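Local coordinates for protein putative dehydrogenase (Pseudarthrobacter phenanthrenivorans, PDB 6A3F) that oxidises levoglucosan to 3-dehydrolevoglucosan with NAD(+) as the electron acceptor, working as a homotetramer of the Gfo/Idh/MocA family, at residues N293-E298 against F308-R313; E315-F320 against F330-T335. One frame throughout, in Å; residues are numbered along the deposited sequence.

Contact 1: residues N293-E298 against F308-R313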
loop_
_atom_site.group_PDB
_atom_site.type_symbol
_atom_site.label_atom_id
_atom_site.label_comp_id
_atom_site.label_asym_id
_atom_site.label_seq_id
_atom_site.Cartn_x
_atom_site.Cartn_y
_atom_site.Cartn_z
ATOM N N ASN B 293 -11.628 -10.901 3.470
ATOM C CA ASN B 293 -11.345 -11.537 4.706
ATOM C C ASN B 293 -10.538 -10.533 5.532
ATOM O O ASN B 293 -9.435 -10.803 5.977
ATOM C CB ASN B 293 -10.657 -12.885 4.547
ATOM C CG ASN B 293 -10.893 -13.790 5.741
ATOM O OD1 ASN B 293 -12.031 -13.936 6.204
ATOM N ND2 ASN B 293 -9.840 -14.411 6.267
ATOM N N TYR B 294 -11.099 -9.342 5.592
ATOM C CA TYR B 294 -10.425 -8.147 6.062
ATOM C C TYR B 294 -10.535 -8.064 7.583
ATOM O O TYR B 294 -11.359 -7.302 8.117
ATOM C CB TYR B 294 -11.008 -6.926 5.362
ATOM C CG TYR B 294 -10.269 -5.626 5.497
ATOM C CD1 TYR B 294 -8.994 -5.444 4.957
ATOM C CD2 TYR B 294 -10.854 -4.556 6.153
ATOM C CE1 TYR B 294 -8.341 -4.238 5.068
ATOM C CE2 TYR B 294 -10.219 -3.329 6.256
ATOM C CZ TYR B 294 -8.958 -3.168 5.707
ATOM O OH TYR B 294 -8.372 -1.949 5.873
ATOM N N ILE B 295 -9.677 -8.836 8.234
ATOM C CA ILE B 295 -9.530 -8.821 9.686
ATOM C C ILE B 295 -8.442 -7.813 10.037
ATOM O O ILE B 295 -7.295 -7.962 9.569
ATOM C CB ILE B 295 -9.161 -10.182 10.260
ATOM C CG1 ILE B 295 -9.906 -11.324 9.558
ATOM C CG2 ILE B 295 -9.360 -10.158 11.779
ATOM C CD1 ILE B 295 -9.462 -12.686 9.992
ATOM N N THR B 296 -8.784 -6.769 10.770
ATOM C CA THR B 296 -7.792 -5.703 11.069
ATOM C C THR B 296 -7.784 -5.373 12.552
ATOM O O THR B 296 -8.806 -5.592 13.293
ATOM C CB THR B 296 -8.086 -4.415 10.292
ATOM O OG1 THR B 296 -9.237 -3.781 10.862
ATOM C CG2 THR B 296 -8.318 -4.716 8.820
ATOM N N PHE B 297 -6.643 -4.841 13.004
ATOM C CA PHE B 297 -6.718 -4.100 14.260
ATOM C C PHE B 297 -5.706 -2.975 14.183
ATOM O O PHE B 297 -4.719 -3.055 13.399
ATOM C CB PHE B 297 -6.489 -5.011 15.472
ATOM C CG PHE B 297 -5.190 -5.774 15.495
ATOM C CD1 PHE B 297 -3.996 -5.152 15.870
ATOM C CD2 PHE B 297 -5.184 -7.144 15.249
ATOM C CE1 PHE B 297 -2.817 -5.883 15.926
ATOM C CE2 PHE B 297 -4.004 -7.869 15.352
ATOM C CZ PHE B 297 -2.827 -7.230 15.673
ATOM N N GLU B 298 -5.990 -1.945 14.961
ATOM C CA GLU B 298 -5.076 -0.854 15.142
ATOM C C GLU B 298 -5.064 -0.558 16.633
ATOM O O GLU B 298 -6.120 -0.323 17.190
ATOM C CB GLU B 298 -5.496 0.391 14.372
ATOM C CG GLU B 298 -4.624 1.621 14.630
ATOM C CD GLU B 298 -4.555 2.677 13.520
ATOM O OE1 GLU B 298 -5.015 2.402 12.371
ATOM O OE2 GLU B 298 -3.962 3.764 13.754
ATOM N N PHE B 308 -2.602 -4.220 11.808
ATOM C CA PHE B 308 -2.559 -5.530 11.187
ATOM C C PHE B 308 -3.732 -5.632 10.211
ATOM O O PHE B 308 -4.793 -5.066 10.474
ATOM C CB PHE B 308 -2.707 -6.660 12.214
ATOM C CG PHE B 308 -2.873 -8.048 11.645
ATOM C CD1 PHE B 308 -1.817 -8.691 11.010
ATOM C CD2 PHE B 308 -4.065 -8.739 11.783
ATOM C CE1 PHE B 308 -1.970 -9.952 10.467
ATOM C CE2 PHE B 308 -4.192 -10.023 11.273
ATOM C CZ PHE B 308 -3.150 -10.635 10.638
ATOM N N ASN B 309 -3.505 -6.359 9.123
ATOM C CA ASN B 309 -4.485 -6.645 8.053
ATOM C C ASN B 309 -4.266 -8.089 7.577
ATOM O O ASN B 309 -3.266 -8.401 6.916
ATOM C CB ASN B 309 -4.379 -5.654 6.900
ATOM C CG ASN B 309 -5.117 -6.052 5.635
ATOM O OD1 ASN B 309 -6.018 -6.897 5.693
ATOM N ND2 ASN B 309 -4.849 -5.354 4.518
ATOM N N TYR B 310 -5.196 -8.980 7.929
ATOM C CA TYR B 310 -5.097 -10.381 7.579
ATOM C C TYR B 310 -5.089 -10.602 6.048
ATOM O O TYR B 310 -4.547 -11.598 5.577
ATOM C CB TYR B 310 -6.207 -11.239 8.213
ATOM C CG TYR B 310 -6.001 -12.694 7.918
ATOM C CD1 TYR B 310 -5.187 -13.474 8.723
ATOM C CD2 TYR B 310 -6.587 -13.295 6.817
ATOM C CE1 TYR B 310 -4.931 -14.800 8.427
ATOM C CE2 TYR B 310 -6.279 -14.593 6.456
ATOM C CZ TYR B 310 -5.483 -15.359 7.287
ATOM O OH TYR B 310 -5.239 -16.647 6.984
ATOM N N GLU B 311 -5.668 -9.727 5.250
ATOM C CA GLU B 311 -5.560 -9.906 3.782
ATOM C C GLU B 311 -4.083 -9.821 3.330
ATOM O O GLU B 311 -3.744 -10.291 2.203
ATOM C CB GLU B 311 -6.403 -8.889 3.034
ATOM C CG GLU B 311 -7.897 -9.092 3.302
ATOM C CD GLU B 311 -8.877 -8.352 2.396
ATOM O OE1 GLU B 311 -8.533 -7.257 1.941
ATOM O OE2 GLU B 311 -9.994 -8.924 2.111
ATOM N N ARG B 312 -3.246 -9.182 4.164
ATOM C CA ARG B 312 -1.783 -9.137 4.005
ATOM C C ARG B 312 -1.111 -9.709 5.276
ATOM O O ARG B 312 -0.305 -9.031 5.980
ATOM C CB ARG B 312 -1.382 -7.696 3.740
ATOM C CG ARG B 312 -1.750 -7.162 2.366
ATOM C CD ARG B 312 -1.475 -5.683 2.238
ATOM N NE ARG B 312 -1.862 -5.283 0.882
ATOM C CZ ARG B 312 -1.884 -4.029 0.467
ATOM N NH1 ARG B 312 -1.776 -3.060 1.365
ATOM N NH2 ARG B 312 -2.038 -3.731 -0.818
ATOM N N ARG B 313 -1.435 -10.944 5.564
ATOM C CA ARG B 313 -1.164 -11.518 6.899
ATOM C C ARG B 313 0.340 -11.697 7.200
ATOM O O ARG B 313 0.678 -11.804 8.379
ATOM C CB ARG B 313 -1.831 -12.886 7.074
ATOM C CG ARG B 313 -1.254 -14.022 6.251
ATOM C CD ARG B 313 -2.267 -15.097 5.964
ATOM N NE ARG B 313 -3.265 -14.552 5.063
ATOM C CZ ARG B 313 -3.009 -14.249 3.789
ATOM N NH1 ARG B 313 -2.022 -14.871 3.152
ATOM N NH2 ARG B 313 -3.810 -13.395 3.151
#

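Contact 2: residues E315-F320 against F330-T335. With SO4 (sulfate ion), chain C.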
loop_
_atom_site.group_PDB
_atom_site.type_symbol
_atom_site.label_atom_id
_atom_site.label_comp_id
_atom_site.label_asym_id
_atom_site.label_seq_id
_atom_site.Cartn_x
_atom_site.Cartn_y
_atom_site.Cartn_z
ATOM N N GLU B 315 2.488 -9.492 7.104
ATOM C CA GLU B 315 2.920 -8.209 7.520
ATOM C C GLU B 315 2.355 -7.845 8.887
ATOM O O GLU B 315 1.165 -8.071 9.163
ATOM C CB GLU B 315 2.398 -7.115 6.580
ATOM C CG GLU B 315 3.008 -7.156 5.210
ATOM C CD GLU B 315 2.377 -6.203 4.213
ATOM O OE1 GLU B 315 1.717 -5.224 4.620
ATOM O OE2 GLU B 315 2.574 -6.442 3.027
ATOM N N LEU B 316 3.187 -7.150 9.670
ATOM C CA LEU B 316 2.735 -6.347 10.794
ATOM C C LEU B 316 3.292 -4.927 10.667
ATOM O O LEU B 316 4.453 -4.785 10.393
ATOM C CB LEU B 316 3.174 -6.937 12.137
ATOM C CG LEU B 316 2.508 -6.279 13.348
ATOM C CD1 LEU B 316 1.016 -6.633 13.430
ATOM C CD2 LEU B 316 3.188 -6.723 14.639
ATOM N N GLN B 317 2.470 -3.912 10.861
ATOM C CA GLN B 317 2.953 -2.564 10.857
ATOM C C GLN B 317 3.142 -2.092 12.306
ATOM O O GLN B 317 2.235 -2.247 13.139
ATOM C CB GLN B 317 2.027 -1.638 10.085
ATOM C CG GLN B 317 1.890 -2.060 8.634
ATOM C CD GLN B 317 0.962 -1.159 7.866
ATOM O OE1 GLN B 317 -0.059 -1.597 7.341
ATOM N NE2 GLN B 317 1.315 0.103 7.765
ATOM N N VAL B 318 4.272 -1.459 12.573
ATOM C CA VAL B 318 4.522 -0.941 13.942
ATOM C C VAL B 318 5.273 0.376 13.859
ATOM O O VAL B 318 6.196 0.480 13.080
ATOM C CB VAL B 318 5.261 -1.951 14.827
ATOM C CG1 VAL B 318 6.589 -2.433 14.256
ATOM C CG2 VAL B 318 5.413 -1.444 16.264
ATOM N N ALA B 319 4.817 1.357 14.650
ATOM C CA ALA B 319 5.418 2.666 14.716
ATOM C C ALA B 319 5.903 2.857 16.151
ATOM O O ALA B 319 5.083 2.725 17.036
ATOM C CB ALA B 319 4.419 3.729 14.314
ATOM N N PHE B 320 7.212 3.102 16.327
ATOM C CA PHE B 320 7.813 3.403 17.633
ATOM C C PHE B 320 8.036 4.904 17.814
ATOM O O PHE B 320 8.721 5.592 17.038
ATOM C CB PHE B 320 9.095 2.592 17.820
ATOM C CG PHE B 320 8.899 1.109 17.752
ATOM C CD1 PHE B 320 8.183 0.440 18.750
ATOM C CD2 PHE B 320 9.382 0.382 16.672
ATOM C CE1 PHE B 320 8.031 -0.930 18.704
ATOM C CE2 PHE B 320 9.195 -0.986 16.613
ATOM C CZ PHE B 320 8.535 -1.647 17.632
ATOM N N PHE B 330 5.399 4.069 10.497
ATOM C CA PHE B 330 5.176 2.655 10.575
ATOM C C PHE B 330 6.182 1.860 9.732
ATOM O O PHE B 330 6.358 2.103 8.493
ATOM C CB PHE B 330 3.784 2.281 10.043
ATOM C CG PHE B 330 2.687 2.613 11.024
ATOM C CD1 PHE B 330 2.318 1.701 12.001
ATOM C CD2 PHE B 330 2.001 3.799 10.931
ATOM C CE1 PHE B 330 1.325 2.019 12.911
ATOM C CE2 PHE B 330 0.987 4.115 11.832
ATOM C CZ PHE B 330 0.642 3.210 12.805
ATOM N N ARG B 331 6.759 0.857 10.381
ATOM C CA ARG B 331 7.564 -0.173 9.750
ATOM C C ARG B 331 6.652 -1.325 9.318
ATOM O O ARG B 331 5.910 -1.870 10.133
ATOM C CB ARG B 331 8.586 -0.797 10.712
ATOM C CG ARG B 331 9.403 0.244 11.473
ATOM C CD ARG B 331 10.319 -0.383 12.500
ATOM N NE ARG B 331 10.921 0.644 13.338
ATOM C CZ ARG B 331 11.936 0.455 14.145
ATOM N NH1 ARG B 331 12.553 -0.715 14.172
ATOM N NH2 ARG B 331 12.364 1.447 14.902
ATOM N N THR B 332 6.866 -1.812 8.110
ATOM C CA THR B 332 6.221 -3.013 7.626
ATOM C C THR B 332 7.130 -4.232 7.847
ATOM O O THR B 332 8.150 -4.434 7.122
ATOM C CB THR B 332 5.873 -2.853 6.139
ATOM O OG1 THR B 332 4.956 -1.779 6.026
ATOM C CG2 THR B 332 5.214 -4.083 5.577
ATOM N N VAL B 333 6.815 -5.013 8.861
ATOM C CA VAL B 333 7.618 -6.116 9.294
ATOM C C VAL B 333 7.010 -7.404 8.742
ATOM O O VAL B 333 5.819 -7.701 9.035
ATOM C CB VAL B 333 7.725 -6.185 10.838
ATOM C CG1 VAL B 333 8.571 -7.388 11.267
ATOM C CG2 VAL B 333 8.260 -4.901 11.413
ATOM N N TYR B 334 7.812 -8.152 7.940
ATOM C CA TYR B 334 7.446 -9.463 7.404
ATOM C C TYR B 334 7.861 -10.581 8.379
ATOM O O TYR B 334 9.027 -10.663 8.800
ATOM C CB TYR B 334 8.028 -9.670 6.003
ATOM C CG TYR B 334 7.258 -8.899 4.960
ATOM C CD1 TYR B 334 7.576 -7.587 4.665
ATOM C CD2 TYR B 334 6.176 -9.483 4.303
ATOM C CE1 TYR B 334 6.835 -6.859 3.748
ATOM C CE2 TYR B 334 5.411 -8.763 3.410
ATOM C CZ TYR B 334 5.741 -7.457 3.116
ATOM O OH TYR B 334 4.956 -6.767 2.229
ATOM N N THR B 335 6.934 -11.467 8.708
ATOM C CA THR B 335 7.215 -12.502 9.704
ATOM C C THR B 335 8.035 -13.649 9.123
ATOM O O THR B 335 7.874 -14.084 7.987
ATOM C CB THR B 335 5.958 -13.045 10.398
ATOM O OG1 THR B 335 5.123 -13.748 9.485
ATOM C CG2 THR B 335 5.171 -11.933 11.037
HETATM S S SO4 C . 15.086 -0.333 16.687
HETATM O O1 SO4 C . 13.950 -0.196 17.681
HETATM O O2 SO4 C . 14.809 -1.537 15.891
HETATM O O3 SO4 C . 16.445 -0.467 17.308
HETATM O O4 SO4 C . 15.117 0.849 15.796
HETATM O O HOH W 1 8.930 2.894 13.959
#

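Contact 1: residues N293-E298 against F308-R313
CG of Phe297 lies between its backbone N and carbonyl carbon (chi1 57°), which turns one ring face to CB of Phe308, a CH-pi contact with CB 3.6 Å from the centroid. Phe308 CG points away from its backbone N (chi1 172°), and its ring lies obliquely to that of Phe297. Helix 157-167 packs on both through Val159.

The backbones run antiparallel. Phe297 and Phe308 form a hydrogen-bonded pair: Phe308 N to Phe297 O is 2.9 Å, and Phe297 N to Phe308 O is 3.1 Å. Thr296 and Asn309 follow as a non-hydrogen-bonded pair. Tyr310 N then donates to Ile295 O at 2.9 Å in a nearly straight bond.

Beyond this point the second strand gives way to a 3-10 segment. OD1 of Asn309 accepts from Glu311 N, closing an Asx turn. The Asn309 and Tyr294 side chains cross at about a right angle, Asn309 OD1 3.4 Å from Tyr294 CD1. The extended Glu311 side chain reaches back, and its OE2 accepts from Asn293 N at 2.9 Å. Asn292 N also donates to this oxygen.

The Asn293 amide stands almost perpendicular to the Tyr310 ring, with ND2 3.5 Å from Tyr310 CD2. Its OD1 is hydrogen-bonded to Tyr181 OH and its ND2 to Tyr153 OH. Tyr153 binds levoglucosan, so Asn293, at the open end of the hairpin 294-301/304-309, probably helps position it as a second-shell residue.

Contact 2: residues E315-F320 against F330-T335
Val318 and Arg331, and likewise Leu316 and Val333, are hydrogen-bonded antiparallel pairs, each closed by two backbone bonds. Leu316 N to Val333 O and Arg331 N to Val318 O are both 2.8 Å. Between them, CA of Gln317 makes a C-H...O contact with Arg331 O at 3.1 Å.

Among the apolar contacts, CB of Ala319 sits over the centre of the Phe330 ring, 3.8 Å from its centroid.

These strands form a beta hairpin at the edge of the mixed sheet within this chain. Residues 330-332 also pair antiparallel with a strand of the fourth subunit, so the sheet runs on.

Charged groups lie towards both ends. Arg331 extends from CG to NE and lays one guanidinium face against the edge of the Phe320 ring, CZ to CD2 3.6 Å. Its NH1 donates to O2 of a sulfate, probably from the crystallisation liquor, at 3.0 Å in a nearly straight bond, and NH2 to O4. Gln324 N of the fourth subunit also binds the ion. NH2 pairs with Asp323 too. Water 1 links Arg331 NE to Phe320 N. At the other end, CG of Glu315 lies over the Tyr334 ring, and its OE2 forms a salt bridge with Arg312 of the second subunit.

Overall arrangement
Contact 1 and contact 2 are consecutive beta hairpins of one mixed sheet, with centres about 13 Å apart. Strands 304-309 and 315-320 are neighbours and join them. Phe308 connects the two directly: its CD1 lies 3.6 Å from Glu315 O and its CB 3.9 Å from Leu316 CD1. Contact 1 is the one beside the levoglucosan site, with the side chain of Asn293 about 3 Å from those of Tyr153 and Gln183. The side chain of Leu316 in contact 2 is about 12 Å from that of Tyr153. Both contacts touch the second subunit; in contact 1, Tyr310 OH is hydrogen-bonded to Leu351 O of that subunit.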